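Local structure of putative c-1-tetrahydrofolate synthase, cytoplasmic (Leishmania major, 4A26) at residues P146-K157 and V177-E188; V235-V243 and Y252-F260. The protein probably catalyses the NAD(P)+-dependent oxidation of N5,N10-methylenetetrahydrofolate and the hydrolysis of the resulting methenyltetrahydrofolate in one-carbon metabolism. All coordinates share one frame; numbering follows the deposited sequence.

Contact 1: P146-K157 and V177-E188; sequences PCTAKGVIVLLK and VGAPVAALLMKE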
loop_
_atom_site.group_PDB
_atom_site.type_symbol
_atom_site.label_atom_id
_atom_site.label_comp_id
_atom_site.label_asym_id
_atom_site.label_seq_id
_atom_site.Cartn_x
_atom_site.Cartn_y
_atom_site.Cartn_z
ATOM N N PRO A 146 0.107 -11.189 1.803
ATOM C CA PRO A 146 1.373 -11.795 2.207
ATOM C C PRO A 146 1.195 -12.703 3.416
ATOM O O PRO A 146 0.589 -12.301 4.405
ATOM C CB PRO A 146 2.249 -10.586 2.551
ATOM C CG PRO A 146 1.703 -9.497 1.752
ATOM C CD PRO A 146 0.223 -9.724 1.703
ATOM N N CYS A 147 1.729 -13.917 3.320
ATOM C CA CYS A 147 1.455 -14.978 4.284
ATOM C C CYS A 147 1.698 -14.571 5.729
ATOM O O CYS A 147 0.752 -14.510 6.516
ATOM C CB CYS A 147 2.281 -16.213 3.948
ATOM S SG CYS A 147 1.878 -16.893 2.337
ATOM N N THR A 148 2.952 -14.289 6.077
ATOM C CA THR A 148 3.294 -13.930 7.454
ATOM C C THR A 148 2.414 -12.785 7.947
ATOM O O THR A 148 1.896 -12.828 9.062
ATOM C CB THR A 148 4.779 -13.554 7.604
ATOM O OG1 THR A 148 5.589 -14.672 7.232
ATOM C CG2 THR A 148 5.100 -13.169 9.040
ATOM N N ALA A 149 2.225 -11.783 7.093
ATOM C CA ALA A 149 1.380 -10.635 7.419
ATOM C C ALA A 149 -0.034 -11.084 7.771
ATOM O O ALA A 149 -0.554 -10.730 8.830
ATOM C CB ALA A 149 1.354 -9.654 6.255
ATOM N N LYS A 150 -0.642 -11.878 6.892
ATOM C CA LYS A 150 -2.019 -12.338 7.089
ATOM C C LYS A 150 -2.147 -13.198 8.352
ATOM O O LYS A 150 -3.124 -13.079 9.092
ATOM C CB LYS A 150 -2.512 -13.116 5.863
ATOM C CG LYS A 150 -4.021 -13.362 5.840
ATOM C CD LYS A 150 -4.395 -14.544 4.952
ATOM C CE LYS A 150 -5.879 -14.565 4.609
ATOM N NZ LYS A 150 -6.192 -15.637 3.611
ATOM N N GLY A 151 -1.153 -14.049 8.591
ATOM C CA GLY A 151 -1.137 -14.936 9.757
ATOM C C GLY A 151 -0.989 -14.219 11.086
ATOM O O GLY A 151 -1.352 -14.762 12.127
ATOM N N VAL A 152 -0.441 -13.008 11.060
ATOM C CA VAL A 152 -0.405 -12.166 12.254
ATOM C C VAL A 152 -1.811 -11.672 12.602
ATOM O O VAL A 152 -2.213 -11.704 13.761
ATOM C CB VAL A 152 0.537 -10.957 12.072
ATOM C CG1 VAL A 152 0.345 -9.951 13.202
ATOM C CG2 VAL A 152 1.989 -11.426 11.994
ATOM N N ILE A 153 -2.555 -11.218 11.596
ATOM C CA ILE A 153 -3.932 -10.765 11.810
ATOM C C ILE A 153 -4.828 -11.921 12.271
ATOM O O ILE A 153 -5.661 -11.739 13.161
ATOM C CB ILE A 153 -4.524 -10.080 10.547
ATOM C CG1 ILE A 153 -4.103 -8.613 10.485
ATOM C CG2 ILE A 153 -6.029 -10.106 10.564
ATOM C CD1 ILE A 153 -2.630 -8.386 10.435
ATOM N N VAL A 154 -4.641 -13.102 11.682
ATOM C CA VAL A 154 -5.433 -14.284 12.048
ATOM C C VAL A 154 -5.136 -14.745 13.481
ATOM O O VAL A 154 -6.039 -15.161 14.202
ATOM C CB VAL A 154 -5.221 -15.448 11.051
ATOM C CG1 VAL A 154 -5.871 -16.726 11.565
ATOM C CG2 VAL A 154 -5.783 -15.080 9.679
ATOM N N LEU A 155 -3.875 -14.661 13.888
ATOM C CA LEU A 155 -3.500 -14.847 15.293
ATOM C C LEU A 155 -4.374 -14.017 16.231
ATOM O O LEU A 155 -4.837 -14.518 17.252
ATOM C CB LEU A 155 -2.025 -14.480 15.511
ATOM C CG LEU A 155 -1.010 -15.619 15.654
ATOM C CD1 LEU A 155 -1.411 -16.856 14.865
ATOM C CD2 LEU A 155 0.370 -15.126 15.221
ATOM N N LEU A 156 -4.593 -12.753 15.876
ATOM C CA LEU A 156 -5.409 -11.848 16.687
ATOM C C LEU A 156 -6.882 -12.246 16.663
ATOM O O LEU A 156 -7.472 -12.501 17.706
ATOM C CB LEU A 156 -5.252 -10.402 16.203
ATOM C CG LEU A 156 -3.849 -9.794 16.313
ATOM C CD1 LEU A 156 -3.770 -8.511 15.514
ATOM C CD2 LEU A 156 -3.477 -9.540 17.764
ATOM N N LYS A 157 -7.462 -12.304 15.465
ATOM C CA LYS A 157 -8.865 -12.692 15.282
ATOM C C LYS A 157 -9.215 -13.956 16.054
ATOM O O LYS A 157 -10.258 -14.028 16.710
ATOM C CB LYS A 157 -9.167 -12.939 13.802
ATOM C CG LYS A 157 -9.304 -11.682 12.952
ATOM C CD LYS A 157 -9.858 -12.027 11.572
ATOM C CE LYS A 157 -10.368 -10.803 10.832
ATOM N NZ LYS A 157 -9.251 -9.991 10.295
ATOM N N VAL A 177 6.912 -8.017 5.913
ATOM C CA VAL A 177 6.020 -8.115 7.077
ATOM C C VAL A 177 5.462 -6.759 7.511
ATOM O O VAL A 177 4.255 -6.540 7.466
ATOM C CB VAL A 177 6.729 -8.772 8.282
ATOM C CG1 VAL A 177 5.761 -8.929 9.443
ATOM C CG2 VAL A 177 7.313 -10.127 7.890
ATOM N N GLY A 178 6.347 -5.854 7.917
ATOM C CA GLY A 178 5.955 -4.554 8.467
ATOM C C GLY A 178 4.924 -3.780 7.663
ATOM O O GLY A 178 3.855 -3.438 8.177
ATOM N N ALA A 179 5.241 -3.495 6.403
ATOM C CA ALA A 179 4.366 -2.679 5.557
ATOM C C ALA A 179 2.998 -3.326 5.316
ATOM O O ALA A 179 1.971 -2.683 5.528
ATOM C CB ALA A 179 5.044 -2.353 4.231
ATOM N N PRO A 180 2.977 -4.591 4.861
ATOM C CA PRO A 180 1.682 -5.218 4.638
ATOM C C PRO A 180 0.817 -5.327 5.897
ATOM O O PRO A 180 -0.370 -5.001 5.839
ATOM C CB PRO A 180 2.033 -6.611 4.100
ATOM C CG PRO A 180 3.498 -6.767 4.242
ATOM C CD PRO A 180 4.093 -5.422 4.377
ATOM N N VAL A 181 1.398 -5.765 7.016
ATOM C CA VAL A 181 0.625 -5.948 8.249
ATOM C C VAL A 181 0.075 -4.630 8.791
ATOM O O VAL A 181 -0.992 -4.614 9.398
ATOM C CB VAL A 181 1.427 -6.659 9.377
ATOM C CG1 VAL A 181 2.486 -5.747 9.962
ATOM C CG2 VAL A 181 0.483 -7.114 10.475
ATOM N N ALA A 182 0.798 -3.534 8.570
ATOM C CA ALA A 182 0.320 -2.216 8.973
ATOM C C ALA A 182 -0.968 -1.853 8.238
ATOM O O ALA A 182 -1.870 -1.261 8.827
ATOM C CB ALA A 182 1.381 -1.161 8.732
ATOM N N ALA A 183 -1.057 -2.222 6.963
ATOM C CA ALA A 183 -2.243 -1.923 6.159
ATOM C C ALA A 183 -3.394 -2.869 6.480
ATOM O O ALA A 183 -4.553 -2.480 6.391
ATOM C CB ALA A 183 -1.915 -1.987 4.685
ATOM N N LEU A 184 -3.079 -4.113 6.838
ATOM C CA LEU A 184 -4.109 -5.083 7.202
ATOM C C LEU A 184 -4.798 -4.659 8.500
ATOM O O LEU A 184 -6.017 -4.768 8.620
ATOM C CB LEU A 184 -3.518 -6.491 7.333
ATOM C CG LEU A 184 -2.996 -7.135 6.037
ATOM C CD1 LEU A 184 -2.165 -8.386 6.337
ATOM C CD2 LEU A 184 -4.136 -7.471 5.081
ATOM N N LEU A 185 -4.018 -4.156 9.453
ATOM C CA LEU A 185 -4.565 -3.625 10.701
ATOM C C LEU A 185 -5.425 -2.371 10.494
ATOM O O LEU A 185 -6.442 -2.205 11.167
ATOM C CB LEU A 185 -3.439 -3.322 11.699
ATOM C CG LEU A 185 -2.736 -4.527 12.332
ATOM C CD1 LEU A 185 -1.647 -4.057 13.278
ATOM C CD2 LEU A 185 -3.727 -5.428 13.063
ATOM N N MET A 186 -5.016 -1.491 9.579
ATOM C CA MET A 186 -5.814 -0.304 9.245
ATOM C C MET A 186 -7.088 -0.712 8.528
ATOM O O MET A 186 -8.148 -0.135 8.755
ATOM C CB MET A 186 -5.032 0.681 8.369
ATOM C CG MET A 186 -5.873 1.866 7.877
ATOM S SD MET A 186 -4.907 3.252 7.259
ATOM C CE MET A 186 -4.047 2.483 5.886
ATOM N N LYS A 187 -6.969 -1.707 7.657
ATOM C CA LYS A 187 -8.115 -2.290 6.969
ATOM C C LYS A 187 -9.095 -2.888 7.988
ATOM O O LYS A 187 -10.310 -2.914 7.756
ATOM C CB LYS A 187 -7.621 -3.360 5.995
ATOM C CG LYS A 187 -8.684 -4.055 5.169
ATOM C CD LYS A 187 -8.076 -5.263 4.449
ATOM C CE LYS A 187 -8.976 -5.758 3.337
ATOM N NZ LYS A 187 -10.387 -5.980 3.793
ATOM N N GLU A 188 -8.558 -3.351 9.116
ATOM C CA GLU A 188 -9.373 -3.862 10.216
ATOM C C GLU A 188 -9.811 -2.728 11.172
ATOM O O GLU A 188 -10.413 -2.986 12.219
ATOM C CB GLU A 188 -8.608 -4.957 10.974
ATOM C CG GLU A 188 -9.372 -6.271 11.076
ATOM C CD GLU A 188 -9.437 -7.037 9.761
ATOM O OE1 GLU A 188 -8.520 -6.906 8.931
ATOM O OE2 GLU A 188 -10.407 -7.790 9.563
#
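Ala149 and Ile153 of helix 147-157 lie against Pro180, Val181 and Leu184 of helix 178-187, joining two helices of the Rossmann-type NAD(P)-binding domain. The helices run in the same general direction, their axes 8.6 Å apart and inclined by -38°. They come nearest at their N-terminal ends, where the small methyl of Ala149 lets the backbones close up: its CA is 4.8 Å from that of Val181. Ala149 CB faces the ring atom CB of Pro180 on one side and Leu184 CD1 on another, and that same leucine methyl also rests on the Ala149 carbonyl carbon. Before the helix begins, Pro146 at the N-cap position sets its ring CG against Pro180 CB at 3.7 Å, the two proline side chains meeting at a slant.

One turn further along, Ile153 carries the packing. Its CG1 branch stands anti to the carbonyl carbon (chi1 -83°), and from there Ile153 CD1 reaches into the other helix, touching Val181 CG2 and Leu184 CB. Ile153 CD1 also lies 4.1 Å from Leu185 CD2. Val181 takes the less usual valine torsion, with CG1 between its own N and carbonyl carbon; CG2, anti to the N, is thereby the branch offered to both Ile153 CD1 and Val152 CG1. Leu185 CD2 meets Leu156 CD1 with the two side chains roughly perpendicular. At the N-terminal edge Thr148 gives its methyl to Val177 CG2, while its hydroxyl is hydrogen-bonded to Thr281.

Toward the C-terminal end of helix 178-187, where the helices have spread, the gap is spanned by charge. Lys157 and Glu188 approach from opposite directions in a salt bridge, the lysine chain bent at its last torsion (chi4 76°), and Lys157 NZ lies 2.6 Å from Glu188 OE2, above the carboxylate plane.

Contact 2: V235-V243 and Y252-F260; sequences VVDVGTTPV and YRLVGDVCF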
loop_
_atom_site.group_PDB
_atom_site.type_symbol
_atom_site.label_atom_id
_atom_site.label_comp_id
_atom_site.label_asym_id
_atom_site.label_seq_id
_atom_site.Cartn_x
_atom_site.Cartn_y
_atom_site.Cartn_z
ATOM N N VAL A 235 0.716 -8.406 22.132
ATOM C CA VAL A 235 2.020 -8.292 21.492
ATOM C C VAL A 235 2.311 -9.500 20.604
ATOM O O VAL A 235 2.320 -10.633 21.080
ATOM C CB VAL A 235 3.141 -8.158 22.540
ATOM C CG1 VAL A 235 4.498 -7.976 21.849
ATOM C CG2 VAL A 235 2.857 -6.997 23.474
ATOM N N VAL A 236 2.553 -9.249 19.316
ATOM C CA VAL A 236 2.962 -10.309 18.389
ATOM C C VAL A 236 4.421 -10.130 17.972
ATOM O O VAL A 236 4.771 -9.158 17.304
ATOM C CB VAL A 236 2.072 -10.371 17.133
ATOM C CG1 VAL A 236 2.408 -11.617 16.323
ATOM C CG2 VAL A 236 0.606 -10.380 17.521
ATOM N N ASP A 237 5.259 -11.081 18.373
ATOM C CA ASP A 237 6.687 -11.037 18.093
ATOM C C ASP A 237 6.971 -11.791 16.799
ATOM O O ASP A 237 6.944 -13.013 16.769
ATOM C CB ASP A 237 7.457 -11.664 19.264
ATOM C CG ASP A 237 8.940 -11.334 19.250
ATOM O OD1 ASP A 237 9.495 -10.989 18.184
ATOM O OD2 ASP A 237 9.561 -11.418 20.325
ATOM N N VAL A 238 7.240 -11.048 15.731
ATOM C CA VAL A 238 7.531 -11.637 14.421
ATOM C C VAL A 238 9.041 -11.696 14.138
ATOM O O VAL A 238 9.490 -12.433 13.256
ATOM C CB VAL A 238 6.818 -10.863 13.283
ATOM C CG1 VAL A 238 6.781 -11.703 12.017
ATOM C CG2 VAL A 238 5.403 -10.494 13.691
ATOM N N GLY A 239 9.822 -10.924 14.886
ATOM C CA GLY A 239 11.273 -10.962 14.762
ATOM C C GLY A 239 11.859 -12.295 15.189
ATOM O O GLY A 239 11.367 -12.926 16.115
ATOM N N THR A 240 12.917 -12.713 14.500
ATOM C CA THR A 240 13.606 -13.972 14.785
ATOM C C THR A 240 15.090 -13.832 14.469
ATOM O O THR A 240 15.452 -13.529 13.332
ATOM C CB THR A 240 13.041 -15.121 13.939
ATOM O OG1 THR A 240 12.859 -14.675 12.586
ATOM C CG2 THR A 240 11.713 -15.598 14.504
ATOM N N THR A 241 15.935 -14.045 15.473
ATOM C CA THR A 241 17.382 -13.923 15.320
ATOM C C THR A 241 18.105 -14.942 16.210
ATOM O O THR A 241 17.819 -15.023 17.405
ATOM C CB THR A 241 17.859 -12.516 15.724
ATOM O OG1 THR A 241 17.085 -11.525 15.036
ATOM C CG2 THR A 241 19.332 -12.329 15.402
ATOM N N PRO A 242 19.043 -15.720 15.638
ATOM C CA PRO A 242 19.817 -16.644 16.468
ATOM C C PRO A 242 20.818 -15.927 17.380
ATOM O O PRO A 242 21.268 -14.827 17.061
ATOM C CB PRO A 242 20.546 -17.512 15.439
ATOM C CG PRO A 242 20.639 -16.675 14.232
ATOM C CD PRO A 242 19.400 -15.834 14.212
ATOM N N VAL A 243 21.145 -16.553 18.510
ATOM C CA VAL A 243 22.123 -16.019 19.463
ATOM C C VAL A 243 22.998 -17.154 19.993
ATOM O O VAL A 243 22.558 -18.297 20.023
ATOM C CB VAL A 243 21.435 -15.325 20.661
ATOM C CG1 VAL A 243 20.532 -14.194 20.182
ATOM C CG2 VAL A 243 20.646 -16.335 21.491
ATOM N N TYR A 252 22.945 -22.374 19.239
ATOM C CA TYR A 252 22.098 -21.182 19.156
ATOM C C TYR A 252 20.616 -21.482 19.379
ATOM O O TYR A 252 20.182 -22.634 19.306
ATOM C CB TYR A 252 22.294 -20.455 17.811
ATOM C CG TYR A 252 21.738 -21.179 16.597
ATOM C CD1 TYR A 252 20.404 -21.023 16.217
ATOM C CD2 TYR A 252 22.548 -22.004 15.820
ATOM C CE1 TYR A 252 19.890 -21.681 15.104
ATOM C CE2 TYR A 252 22.044 -22.665 14.702
ATOM C CZ TYR A 252 20.716 -22.501 14.352
ATOM O OH TYR A 252 20.213 -23.154 13.249
ATOM N N ARG A 253 19.856 -20.428 19.665
ATOM C CA ARG A 253 18.401 -20.504 19.736
ATOM C C ARG A 253 17.787 -19.245 19.128
ATOM O O ARG A 253 18.367 -18.165 19.222
ATOM C CB ARG A 253 17.937 -20.675 21.185
ATOM C CG ARG A 253 18.088 -19.438 22.065
ATOM C CD ARG A 253 17.854 -19.777 23.527
ATOM N NE ARG A 253 18.071 -18.628 24.408
ATOM C CZ ARG A 253 18.129 -18.690 25.739
ATOM N NH1 ARG A 253 17.989 -19.850 26.379
ATOM N NH2 ARG A 253 18.334 -17.579 26.439
ATOM N N LEU A 254 16.617 -19.386 18.512
ATOM C CA LEU A 254 15.912 -18.238 17.946
ATOM C C LEU A 254 15.361 -17.370 19.071
ATOM O O LEU A 254 14.697 -17.868 19.979
ATOM C CB LEU A 254 14.776 -18.685 17.022
ATOM C CG LEU A 254 15.178 -19.125 15.612
ATOM C CD1 LEU A 254 15.865 -20.482 15.625
ATOM C CD2 LEU A 254 13.961 -19.147 14.694
ATOM N N VAL A 255 15.653 -16.073 19.009
ATOM C CA VAL A 255 15.200 -15.116 20.014
ATOM C C VAL A 255 14.462 -13.966 19.332
ATOM O O VAL A 255 14.938 -13.426 18.332
ATOM C CB VAL A 255 16.383 -14.546 20.813
ATOM C CG1 VAL A 255 15.900 -13.955 22.128
ATOM C CG2 VAL A 255 17.422 -15.624 21.068
ATOM N N GLY A 256 13.307 -13.595 19.879
ATOM C CA GLY A 256 12.463 -12.565 19.288
ATOM C C GLY A 256 12.860 -11.148 19.664
ATOM O O GLY A 256 13.754 -10.935 20.481
ATOM N N ASP A 257 12.180 -10.181 19.052
ATOM C CA ASP A 257 12.383 -8.759 19.336
ATOM C C ASP A 257 11.972 -8.377 20.755
ATOM O O ASP A 257 12.537 -7.458 21.349
ATOM C CB ASP A 257 11.584 -7.893 18.355
ATOM C CG ASP A 257 12.256 -7.749 17.000
ATOM O OD1 ASP A 257 13.060 -8.619 16.617
ATOM O OD2 ASP A 257 11.963 -6.747 16.310
ATOM N N VAL A 258 10.977 -9.079 21.285
ATOM C CA VAL A 258 10.390 -8.742 22.570
ATOM C C VAL A 258 11.079 -9.505 23.683
ATOM O O VAL A 258 11.423 -10.669 23.511
ATOM C CB VAL A 258 8.889 -9.087 22.590
ATOM C CG1 VAL A 258 8.267 -8.695 23.921
ATOM C CG2 VAL A 258 8.175 -8.403 21.422
ATOM N N CYS A 259 11.296 -8.834 24.813
ATOM C CA CYS A 259 11.721 -9.507 26.034
ATOM C C CYS A 259 10.486 -10.146 26.643
ATOM O O CYS A 259 9.698 -9.483 27.320
ATOM C CB CYS A 259 12.354 -8.522 27.013
ATOM S SG CYS A 259 13.872 -7.794 26.404
ATOM N N PHE A 260 10.323 -11.440 26.395
ATOM C CA PHE A 260 9.086 -12.130 26.713
ATOM C C PHE A 260 8.684 -12.037 28.185
ATOM O O PHE A 260 7.580 -11.597 28.510
ATOM C CB PHE A 260 9.179 -13.599 26.304
ATOM C CG PHE A 260 7.969 -14.389 26.677
ATOM C CD1 PHE A 260 6.814 -14.303 25.914
ATOM C CD2 PHE A 260 7.968 -15.190 27.810
ATOM C CE1 PHE A 260 5.685 -15.016 26.263
ATOM C CE2 PHE A 260 6.844 -15.907 28.165
ATOM C CZ PHE A 260 5.697 -15.820 27.392
#
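Asp237, at the end of the central strand 235-237, takes two consecutive backbone N-H groups of 252-260 on its carboxylate, at the base of a two-stranded antiparallel beta hairpin that extends from the NAD(P)-binding domain. With CG anti to its N (chi1 -164°), the aspartate reaches across to the loop at Asp257 and Val258. OD1 accepts from Asp257 N at 2.9 Å through its syn lone pair. OD2 accepts from Val258 N by a straighter bond, 161° at the hydrogen, although the donor sits well above the carboxylate plane.

Backbone bonds close the hairpin. Thr241 and Val255 form a hydrogen-bonded pair: Thr241 N gives to Val255 O, and Val255 N returns a bond to Thr241 O at 2.9 Å. Val243 N to Arg253 O is longer, 3.3 Å, and the reverse bond is weak. CA-H...O contacts accompany these bonds, from Pro242 CA to Arg253 O within the hairpin and from Gly256 CA to Gly239 O next to it, on the side of the central sheet.

The apolar contacts fall into separate places. Val235 CG1 and Val258 CG2 meet tip to tip at 3.7 Å beside the central sheet, where strand 269-271 also touches both residues. On one face of the hairpin, Val255 CG2 nestles against both methyls of Val243, the side chains crossing at about a right angle. On the other, Pro242 CB lies obliquely to the Tyr252 ring, 3.6 Å from CD1.

Asp257 OD1 stands 4.6 Å from Asp237 OD1, but Asp257 OD2 is bonded to Gly219 N, so each carboxylate has backbone N-H donors. Those donors would partly offset the nearby negative charges, and the paired N-H groups taken by Asp237 fix the 256-258 chain beside the sheet.

Both contacts belong to the NAD(P)-binding domain, with centres about 18 Å apart, and they meet mainly along helix 147-157, with Val177 beside it. Val152 packs its methyls on Val236 and Val238, while Thr148 and Val177 touch Val238 as well, so the side chains of Val236 and Val238, which point away from 252-260, rest on contact 1. Contact 1 joins two helices, mostly through buried aliphatic groups, with a single salt bridge at its more open end. Contact 2 changes character along its length: buried at the sheet end, where a carboxylate grips main-chain N-H groups, and largely exposed in the hairpin, where backbone bonding dominates.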